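Local coordinates for inactive PncC family protein (Escherichia coli O157:H7, PDB 5KOL), which belongs to the CinA (competence-damaged protein) superfamily but lacks nicotinamide-nucleotide (NMN) amidohydrolase activity, at the interface of chains A and B. Residues are numbered along the deposited sequence; one frame, centred on the assembly and turned at random. Chains: chain A/B, Uncharacterized protein.

Contacts 1 and 2 are neighbouring patches of one two-fold symmetric interface, and the centres of their C-alpha atoms lie about 13 Å apart. They have no residues in common. Contact 1 sets the 3-10 helix 57-59 and the start of strand 61-67 of chain A against the loop that follows that strand in chain B. Contact 2 brings the glycine turn and the start of helix 46-52 of chain A against the same region of chain B, close to the two-fold axis. Each patch has its twin with the chains exchanged, although side chains in contact 2 differ between the copies; the symmetry suggests a homodimer without proving it.

Contact 1: the interface of chains A and B. Residues chain A 35, 57-58, 61-62; chain B 68-69.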
# COMPACT_ATOMS: atom_id res chain seq x y z
N ARG A 35 4.86 -3.14 17.12
CA ARG A 35 4.73 -2.39 15.88
C ARG A 35 4.49 -3.34 14.71
O ARG A 35 5.23 -4.30 14.52
CB ARG A 35 5.95 -1.50 15.63
CG ARG A 35 5.80 -0.65 14.39
CD ARG A 35 6.33 0.79 14.58
NE ARG A 35 5.69 1.45 15.71
CZ ARG A 35 4.83 2.47 15.60
NH1 ARG A 35 4.49 2.96 14.41
NH2 ARG A 35 4.31 3.01 16.70
N THR A 57 -3.93 4.56 14.43
CA THR A 57 -2.95 3.92 13.54
C THR A 57 -1.50 4.24 13.88
O THR A 57 -0.70 3.31 13.97
CB THR A 57 -3.21 4.29 12.07
OG1 THR A 57 -4.57 4.01 11.72
CG2 THR A 57 -2.27 3.49 11.16
N PRO A 58 -1.09 5.51 14.08
CA PRO A 58 0.35 5.78 14.23
C PRO A 58 0.95 5.19 15.48
O PRO A 58 2.17 5.09 15.56
CB PRO A 58 0.41 7.32 14.28
CG PRO A 58 -0.89 7.78 13.75
CD PRO A 58 -1.87 6.75 14.19
N TYR A 61 1.25 1.24 13.70
CA TYR A 61 1.44 0.89 12.30
C TYR A 61 1.97 2.07 11.50
O TYR A 61 1.37 3.15 11.52
CB TYR A 61 0.12 0.41 11.68
CG TYR A 61 0.18 0.02 10.20
CD1 TYR A 61 0.81 -1.15 9.79
CD2 TYR A 61 -0.44 0.81 9.22
CE1 TYR A 61 0.85 -1.52 8.44
CE2 TYR A 61 -0.40 0.46 7.87
CZ TYR A 61 0.24 -0.72 7.49
OH TYR A 61 0.25 -1.08 6.17
N GLY A 62 3.05 1.85 10.76
CA GLY A 62 3.55 2.89 9.88
C GLY A 62 3.84 2.46 8.46
O GLY A 62 3.60 3.22 7.52
N PHE B 68 2.86 5.81 6.88
CA PHE B 68 1.86 6.60 7.59
C PHE B 68 2.46 7.46 8.69
O PHE B 68 1.80 8.42 9.13
CB PHE B 68 0.79 5.64 8.16
CG PHE B 68 -0.55 6.30 8.46
CD1 PHE B 68 -1.46 6.56 7.44
CD2 PHE B 68 -0.90 6.63 9.76
CE1 PHE B 68 -2.70 7.16 7.72
CE2 PHE B 68 -2.13 7.22 10.05
CZ PHE B 68 -3.03 7.48 9.03
N THR B 69 3.68 7.17 9.14
CA THR B 69 4.31 7.87 10.25
C THR B 69 5.62 8.52 9.82
O THR B 69 6.19 8.18 8.78
CB THR B 69 4.63 6.93 11.42
OG1 THR B 69 5.46 5.87 10.93
CG2 THR B 69 3.35 6.37 12.05
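B:Phe68 and B:Thr69, in the loop between strand 61-67 and helix 70-76 of this CinA-family protein, fit against the 3-10 helix 57-59 and the start of strand 61-67 of chain A. The anchor is a backbone hydrogen bond from B:Phe68 N to A:Gly62 O, 2.8 Å long and nearly straight at the hydrogen (170°), which uses a lone pair in the carbonyl plane.

From this fixed point the B:Phe68 side chain runs towards A:Thr57 and A:Pro58. B:Phe68 CB passes 3.8 Å from A:Gly62 O. CG then stands anti to the backbone N (chi1 -159°), which carries the ring away from the bonded N-H. A:Thr57 sits over one face of the ring at its CD2-CE2 flank, its methyl CG2 3.7 Å from CD2 of B:Phe68 and its CB equally near CE2. The two side chains cross at about a right angle. CG of A:Pro58 comes instead to the edge, in the ring plane, 3.9 Å from B:Phe68 CE2.

B:Thr69 extends the apolar contact with its methyl group. B:Thr69 CG2 reaches CA of A:Pro58 at 3.8 Å and lies about as close to its CB, while the hydroxyl OG1 is turned towards CA of A:Gly62. The proline thus meets the phenylalanine ring through CG and the threonine methyl through CA and CB.

Behind it, A:Arg35 ties down the A:Pro58 carbonyl. A:Arg35 NH2 donates to A:Pro58 O over 3.2 Å, the oxygen lying almost in the guanidinium plane, and NH1 adds a weak bond to the same atom. This second-shell grip probably steadies the 3-10 turn on which the partner loop rests.

Contact 2: the interface of chains A and B. Residues chain A 45-46, 48-49; chain B 44-46, 49.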
# COMPACT_ATOMS: atom_id res chain seq x y z
N GLY A 45 -3.00 -3.18 -1.56
CA GLY A 45 -3.00 -2.04 -0.68
C GLY A 45 -4.24 -1.92 0.18
O GLY A 45 -4.31 -1.03 1.04
N LYS A 46 -5.21 -2.82 -0.02
CA LYS A 46 -6.45 -2.73 0.75
C LYS A 46 -6.28 -3.19 2.19
O LYS A 46 -7.06 -2.77 3.05
CB LYS A 46 -7.56 -3.53 0.05
CG LYS A 46 -8.10 -2.85 -1.22
CD LYS A 46 -9.12 -3.74 -1.93
CE LYS A 46 -9.81 -3.02 -3.10
NZ LYS A 46 -10.73 -1.95 -2.64
N ALA A 48 -3.39 -2.53 3.98
CA ALA A 48 -2.84 -1.28 4.51
C ALA A 48 -3.93 -0.23 4.71
O ALA A 48 -3.96 0.44 5.75
CB ALA A 48 -1.77 -0.74 3.56
N SER A 49 -4.83 -0.10 3.73
CA SER A 49 -5.93 0.86 3.85
C SER A 49 -6.82 0.54 5.04
O SER A 49 -7.31 1.45 5.72
CB SER A 49 -6.75 0.88 2.56
OG SER A 49 -7.81 1.81 2.67
N GLY B 44 -3.46 5.97 2.44
CA GLY B 44 -3.50 4.69 3.13
C GLY B 44 -3.28 3.46 2.28
O GLY B 44 -3.39 2.35 2.81
N GLY B 45 -2.93 3.60 1.00
CA GLY B 45 -2.84 2.46 0.11
C GLY B 45 -3.93 2.40 -0.94
O GLY B 45 -3.91 1.49 -1.77
N LYS B 46 -4.88 3.34 -0.91
CA LYS B 46 -5.90 3.43 -1.97
C LYS B 46 -5.31 3.79 -3.33
O LYS B 46 -5.85 3.38 -4.37
CB LYS B 46 -6.96 4.46 -1.58
CG LYS B 46 -7.80 4.07 -0.34
CD LYS B 46 -9.13 3.45 -0.75
CE LYS B 46 -9.96 3.01 0.45
NZ LYS B 46 -9.75 1.57 0.77
N SER B 49 -3.93 0.55 -4.56
CA SER B 49 -4.99 -0.40 -4.88
C SER B 49 -5.68 -0.05 -6.19
O SER B 49 -6.09 -0.94 -6.94
CB SER B 49 -6.00 -0.45 -3.73
OG SER B 49 -6.74 0.76 -3.66
O HOH W 1 -10.05 1.11 3.81
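B:Lys46 reaches across to A:Ser49 where the glycine turns and the helices that follow them, 46-52 in chain A and 46-53 in chain B, face each other in this CinA-family protein, at the two-fold interface of the deposited assembly, which may be the biological dimer. The side-chain amine NZ of B:Lys46 donates a hydrogen bond of 2.7 Å to the hydroxyl OG of A:Ser49.

The lysine does not approach as a straight rod. Its chain bends at chi2 (-98°) and again at chi4, wrapping round the serine hydroxyl: B:Lys46 CE lies 3.3 Å from A:Ser49 OG, and NZ closes in at the end. A:Ser49 presents the hydroxyl by placing OG anti to its backbone N (chi1 -180°), pointing away from its own helix turn and into the curve of the lysine. A water completes a small triangle as a water-mediated link, 2.6 Å from A:Ser49 OG and 3.1 Å from B:Lys46 NZ, so the serine oxygen has both the amine and the water beside it.

The symmetry-related pair is arranged differently. B:Ser49 turns OG back to its own chain, with a hydrogen bond to B:Lys46 O, one helical turn earlier, whose donor sits above the carbonyl plane. Across the interface CB of B:Ser49 meets CG of A:Lys46 loosely, at 4.1 Å, while the rest of the A:Lys46 chain runs on, extended as far as its bend at chi4. The side chains therefore depart from exact two-fold symmetry.

NZ of A:Lys46 and NZ of B:Lys46 lie 5.0 Å apart; if both are charged they would probably repel, and the serine and water at B:Lys46 NZ may offset this. Beneath the side chains the turns approach directly: A:Gly45 faces B:Gly45, and B:Gly44 O lies against CB of A:Ala48.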